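Local coordinates for CD8 alpha antigen (Sus scrofa, PDB 5EDX), which forms a homodimer of immunoglobulin V-set domains and, as the T-cell coreceptor CD8 alpha, binds MHC class I molecules, at the interface of chains A and B. Sequence-based numbering; all coordinates share one arbitrary frame. Chains: chain A/B, CD8 alpha antigen.

Contact 1: the interface of chains A and B. Residues chain A 38, 43-46, 107; chain B 38, 44, 46, 91, 107.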
# COMPACT_ATOMS: atom_id res chain seq x y z
N GLN A 38 1.54 3.32 -7.66
CA GLN A 38 1.05 2.10 -8.30
C GLN A 38 0.93 2.32 -9.80
O GLN A 38 0.46 3.36 -10.25
CB GLN A 38 -0.29 1.64 -7.72
CG GLN A 38 -0.70 0.26 -8.24
CD GLN A 38 -2.06 -0.19 -7.74
OE1 GLN A 38 -3.01 0.59 -7.71
NE2 GLN A 38 -2.17 -1.46 -7.37
N ALA A 43 -3.59 -4.65 -12.07
CA ALA A 43 -3.30 -4.42 -10.65
C ALA A 43 -1.99 -5.08 -10.26
O ALA A 43 -1.75 -6.24 -10.59
CB ALA A 43 -4.45 -4.94 -9.79
N SER A 44 -1.14 -4.35 -9.56
CA SER A 44 0.16 -4.87 -9.15
C SER A 44 0.61 -4.17 -7.88
O SER A 44 0.11 -3.09 -7.55
CB SER A 44 1.20 -4.66 -10.25
OG SER A 44 1.47 -3.28 -10.45
N LYS A 45 1.55 -4.77 -7.16
CA LYS A 45 1.93 -4.24 -5.86
C LYS A 45 2.48 -2.82 -5.95
O LYS A 45 3.18 -2.47 -6.90
CB LYS A 45 2.92 -5.16 -5.15
CG LYS A 45 4.27 -5.32 -5.80
CD LYS A 45 5.00 -6.45 -5.09
CE LYS A 45 6.42 -6.65 -5.54
NZ LYS A 45 6.99 -7.78 -4.74
N PRO A 46 2.16 -2.00 -4.94
CA PRO A 46 2.68 -0.64 -4.82
C PRO A 46 4.20 -0.64 -4.74
O PRO A 46 4.83 -1.62 -4.33
CB PRO A 46 2.11 -0.16 -3.48
CG PRO A 46 0.96 -1.04 -3.20
CD PRO A 46 1.30 -2.37 -3.80
N PHE A 107 -5.76 8.28 -3.95
CA PHE A 107 -4.89 8.31 -5.12
C PHE A 107 -4.87 9.69 -5.75
O PHE A 107 -5.90 10.34 -5.89
CB PHE A 107 -5.38 7.31 -6.17
CG PHE A 107 -4.91 5.90 -5.95
CD1 PHE A 107 -4.21 5.54 -4.81
CD2 PHE A 107 -5.18 4.92 -6.90
CE1 PHE A 107 -3.78 4.24 -4.63
CE2 PHE A 107 -4.75 3.62 -6.72
CZ PHE A 107 -4.05 3.28 -5.59
N GLN B 38 -7.08 -4.56 -2.33
CA GLN B 38 -7.48 -3.58 -3.33
C GLN B 38 -8.70 -4.10 -4.09
O GLN B 38 -8.72 -5.27 -4.50
CB GLN B 38 -6.34 -3.24 -4.29
CG GLN B 38 -6.69 -2.09 -5.23
CD GLN B 38 -5.52 -1.63 -6.07
OE1 GLN B 38 -4.81 -2.44 -6.66
NE2 GLN B 38 -5.32 -0.31 -6.13
N SER B 44 -8.26 2.38 -6.91
CA SER B 44 -8.40 3.27 -5.77
C SER B 44 -7.54 2.78 -4.62
O SER B 44 -7.01 1.67 -4.67
CB SER B 44 -9.87 3.39 -5.34
OG SER B 44 -10.39 2.13 -4.96
N PRO B 46 -5.58 1.26 -1.45
CA PRO B 46 -5.67 -0.03 -0.76
C PRO B 46 -6.39 0.12 0.57
O PRO B 46 -6.47 1.22 1.12
CB PRO B 46 -4.20 -0.40 -0.49
CG PRO B 46 -3.39 0.54 -1.28
CD PRO B 46 -4.20 1.76 -1.50
N TYR B 91 -7.98 -8.14 -4.84
CA TYR B 91 -6.55 -8.37 -4.71
C TYR B 91 -6.10 -8.25 -3.26
O TYR B 91 -6.38 -7.25 -2.61
CB TYR B 91 -5.80 -7.37 -5.58
CG TYR B 91 -6.24 -7.43 -7.02
CD1 TYR B 91 -5.87 -8.50 -7.83
CD2 TYR B 91 -7.05 -6.44 -7.56
CE1 TYR B 91 -6.29 -8.57 -9.15
CE2 TYR B 91 -7.47 -6.51 -8.88
CZ TYR B 91 -7.09 -7.58 -9.67
OH TYR B 91 -7.50 -7.65 -10.98
N PHE B 107 0.64 -9.46 -5.48
CA PHE B 107 -0.81 -9.55 -5.35
C PHE B 107 -1.30 -10.98 -5.52
O PHE B 107 -0.83 -11.72 -6.40
CB PHE B 107 -1.49 -8.66 -6.40
CG PHE B 107 -1.67 -7.22 -5.99
CD1 PHE B 107 -0.89 -6.66 -5.00
CD2 PHE B 107 -2.61 -6.43 -6.62
CE1 PHE B 107 -1.05 -5.33 -4.63
CE2 PHE B 107 -2.79 -5.10 -6.27
CZ PHE B 107 -2.01 -4.55 -5.27
O HOH W 1 2.02 -7.93 -7.98
O HOH W 2 -5.63 -6.49 -12.81

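Contact 2: the interface of chains A and B. Residues chain A 34, 36, 46, 48, 93, 95, 102, 104; chain B 36, 46, 93, 95, 102, 104.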
# COMPACT_ATOMS: atom_id res chain seq x y z
N SER A 34 5.13 8.26 3.91
CA SER A 34 5.82 7.58 2.82
C SER A 34 5.06 7.80 1.53
O SER A 34 3.84 7.65 1.50
CB SER A 34 5.92 6.09 3.11
OG SER A 34 6.74 5.85 4.23
N LEU A 36 4.08 6.44 -2.04
CA LEU A 36 3.94 5.17 -2.74
C LEU A 36 3.41 5.43 -4.15
O LEU A 36 2.82 6.47 -4.42
CB LEU A 36 2.98 4.24 -2.00
CG LEU A 36 3.29 3.98 -0.53
CD1 LEU A 36 2.21 3.10 0.09
CD2 LEU A 36 4.67 3.33 -0.38
N PRO A 46 2.16 -2.00 -4.94
CA PRO A 46 2.68 -0.64 -4.82
C PRO A 46 4.20 -0.64 -4.74
O PRO A 46 4.83 -1.62 -4.33
CB PRO A 46 2.11 -0.16 -3.48
CG PRO A 46 0.96 -1.04 -3.20
CD PRO A 46 1.30 -2.37 -3.80
N PHE A 48 7.45 1.51 -3.19
CA PHE A 48 7.90 2.49 -2.21
C PHE A 48 8.80 3.51 -2.90
O PHE A 48 9.75 3.14 -3.58
CB PHE A 48 8.65 1.78 -1.07
CG PHE A 48 9.32 2.72 -0.09
CD1 PHE A 48 8.60 3.32 0.93
CD2 PHE A 48 10.68 2.97 -0.18
CE1 PHE A 48 9.23 4.18 1.84
CE2 PHE A 48 11.31 3.82 0.73
CZ PHE A 48 10.58 4.42 1.73
N PHE A 93 0.37 8.14 -3.91
CA PHE A 93 -0.38 8.26 -2.66
C PHE A 93 0.54 8.15 -1.46
O PHE A 93 1.66 7.67 -1.57
CB PHE A 93 -1.54 7.24 -2.60
CG PHE A 93 -1.13 5.80 -2.72
CD1 PHE A 93 -0.65 5.29 -3.93
CD2 PHE A 93 -1.27 4.93 -1.65
CE1 PHE A 93 -0.30 3.94 -4.04
CE2 PHE A 93 -0.92 3.58 -1.75
CZ PHE A 93 -0.43 3.09 -2.95
N SER A 95 1.30 7.18 2.71
CA SER A 95 1.00 6.19 3.72
C SER A 95 1.58 6.58 5.08
O SER A 95 2.68 7.00 5.16
CB SER A 95 1.60 4.88 3.29
OG SER A 95 1.08 3.85 3.98
N LEU A 102 -2.01 0.88 9.15
CA LEU A 102 -1.51 1.60 7.98
C LEU A 102 -2.64 2.42 7.37
O LEU A 102 -3.71 1.88 7.06
CB LEU A 102 -0.97 0.63 6.93
CG LEU A 102 0.52 0.28 6.94
CD1 LEU A 102 0.85 -0.60 5.75
CD2 LEU A 102 1.36 1.55 6.93
N PHE A 104 -3.83 5.24 4.30
CA PHE A 104 -3.47 5.65 2.95
C PHE A 104 -4.26 6.87 2.52
O PHE A 104 -5.45 6.96 2.78
CB PHE A 104 -3.75 4.52 1.95
CG PHE A 104 -3.05 3.23 2.30
CD1 PHE A 104 -1.73 3.03 1.94
CD2 PHE A 104 -3.72 2.23 2.98
CE1 PHE A 104 -1.09 1.84 2.25
CE2 PHE A 104 -3.08 1.04 3.30
CZ PHE A 104 -1.77 0.85 2.94
N LEU B 36 -3.46 -6.31 3.33
CA LEU B 36 -4.10 -5.22 2.61
C LEU B 36 -4.93 -5.77 1.45
O LEU B 36 -4.71 -6.88 0.99
CB LEU B 36 -3.05 -4.26 2.07
CG LEU B 36 -2.01 -3.76 3.07
CD1 LEU B 36 -0.93 -2.95 2.36
CD2 LEU B 36 -2.71 -2.91 4.13
N PRO B 46 -5.58 1.26 -1.45
CA PRO B 46 -5.67 -0.03 -0.76
C PRO B 46 -6.39 0.12 0.57
O PRO B 46 -6.47 1.22 1.12
CB PRO B 46 -4.20 -0.40 -0.49
CG PRO B 46 -3.39 0.54 -1.28
CD PRO B 46 -4.20 1.76 -1.50
N PHE B 93 -2.77 -8.66 -0.45
CA PHE B 93 -1.32 -8.63 -0.36
C PHE B 93 -0.86 -8.23 1.03
O PHE B 93 -1.66 -7.75 1.84
CB PHE B 93 -0.71 -7.72 -1.44
CG PHE B 93 -1.15 -6.28 -1.38
CD1 PHE B 93 -2.45 -5.92 -1.69
CD2 PHE B 93 -0.24 -5.28 -1.06
CE1 PHE B 93 -2.85 -4.59 -1.66
CE2 PHE B 93 -0.63 -3.95 -1.03
CZ PHE B 93 -1.93 -3.60 -1.33
N SER B 95 1.90 -6.04 3.47
CA SER B 95 3.19 -5.28 3.60
C SER B 95 4.03 -5.39 4.94
O SER B 95 3.47 -5.85 5.89
CB SER B 95 3.02 -3.77 3.51
OG SER B 95 2.10 -3.32 4.46
N LEU B 102 8.78 0.50 3.43
CA LEU B 102 7.63 -0.40 3.27
C LEU B 102 7.90 -1.38 2.16
O LEU B 102 8.28 -1.00 1.08
CB LEU B 102 6.33 0.35 3.01
CG LEU B 102 5.68 1.06 4.19
CD1 LEU B 102 4.69 2.08 3.75
CD2 LEU B 102 5.07 0.07 5.15
N PHE B 104 6.26 -4.82 0.01
CA PHE B 104 4.97 -5.41 -0.34
C PHE B 104 5.14 -6.76 -1.03
O PHE B 104 6.07 -6.93 -1.82
CB PHE B 104 4.20 -4.47 -1.27
CG PHE B 104 3.98 -3.09 -0.69
CD1 PHE B 104 2.91 -2.84 0.15
CD2 PHE B 104 4.87 -2.06 -0.98
CE1 PHE B 104 2.71 -1.57 0.69
CE2 PHE B 104 4.68 -0.80 -0.44
CZ PHE B 104 3.60 -0.55 0.39

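Contact 1: the interface of chains A and B
Two immunoglobulin V-set domains of the CD8 alpha homodimer meet here through the loop that follows strand 33-38 and the segment after strand 101-104. A:Ala43 and B:Phe107 bury the most surface, 63 and 62 Å², and B:Gln38 comes next with 36 Å². The B:Phe107 ring, its CG anti to the carbonyl carbon, lies flat beneath the chain A backbone: the carbonyl carbon of A:Ser44 sits over the ring centre, 3.7 Å above its plane. A:Lys45 continues this cover toward the rim, its CA 3.4 Å from B:Phe107 CE1. Water 1 joins the backbone nitrogens of A:Lys45 and B:Phe107. The methyl of A:Ala43 points at the face of the B:Tyr91 ring, displaced toward the rim, with A:Ala43 CB 3.5 Å from B:Tyr91 CE2. Water 2 links A:Ala43 N to the phenol oxygen of B:Tyr91, so backbone and methyl of one alanine address the same tyrosine.

Beside these rings the side chains of A:Gln38 and B:Gln38 meet tip to tip. Both are extended, with CG anti to the backbone N (chi1 -172° and -173°), and their amide planes differ by 28°. A:Gln38 NE2 donates to B:Gln38 OE1 and B:Gln38 NE2 to A:Gln38 OE1, both at 2.9 Å and almost straight, arriving on a lone pair in the carbonyl plane. The second N-H of A:Gln38 NE2 goes to A:Ser44 O at 2.8 Å, and B:Gln38 NE2 likewise reaches B:Ser44 O at 3.0 Å. With both donor directions used, the rotation of each amide and the placing of its O and N are fixed, and the same serine carbonyl groups that orient the glutamines lie over a face of the partner's ring, A:Ser44 on B:Phe107 and B:Ser44 on A:Phe107.

Contact 2: the interface of chains A and B
B:Leu102, on strand 101-104, loses 90 Å² to chain A, the largest share of this apolar patch, in which no polar pair across the interface is close enough for a hydrogen bond. Its backbone lies along A:Phe48, the B:Leu102 carbonyl oxygen 3.5 Å from A:Phe48 CB. Branch CD1 of B:Leu102 extends to A:Ser95, 4.0 Å from its OG. The twin is not an exact copy: A:Leu102 CD1 approaches B:Ser95 OG to 3.3 Å, and the two serine hydroxyls are turned differently, anti to the backbone N in chain A (chi1 -163°) but between N and the carbonyl carbon in chain B (56°).

Two residues on along the strand, B:Phe104 receives A:Pro46 over its face, the two side chains crossing at about a right angle. From CB the side chain sets CG anti to the carbonyl carbon (chi1 -56°), beside A:Pro46 O. B:Phe104 CD2 meets that A:Pro46 O at 3.4 Å, and B:Phe104 CE2 lies 4.0 Å from A:Pro46 CB. At the tip, B:Phe104 CZ touches A:Leu36 CD1 at 3.9 Å, with the other methyl, CD2, slightly farther away. A:Pro46 CD reaches B:Phe93 CE2 tip to tip at 3.7 Å. Within chain B, B:Leu36 CB covers one face of B:Phe93, and B:Phe104 CD1 stands at that ring's edge, in plane. Strands 33-38, 47-52, 90-98 and 101-104 of the V-set fold thus supply the facing surfaces, with A:Pro46 and B:Pro46 placed just before strand 47-52.

The centres of the C-alpha atoms of contact 1 and contact 2 lie about 8 Å apart, so they are neighbouring parts of one two-fold symmetric interface. A:Pro46 and B:Pro46 belong to both, and strands 33-38 and 90-98 run through both, giving glutamine and tyrosine to contact 1, and leucine, phenylalanine and serine to contact 2. Contact 1 supplies directional hydrogen bonds and water bridges that can fix the register of the chains; contact 2 adds more buried surface, 428 against 265 Å², without polar pairing. Together they join the V-set domains face to face, as expected for a CD8 alpha homodimer.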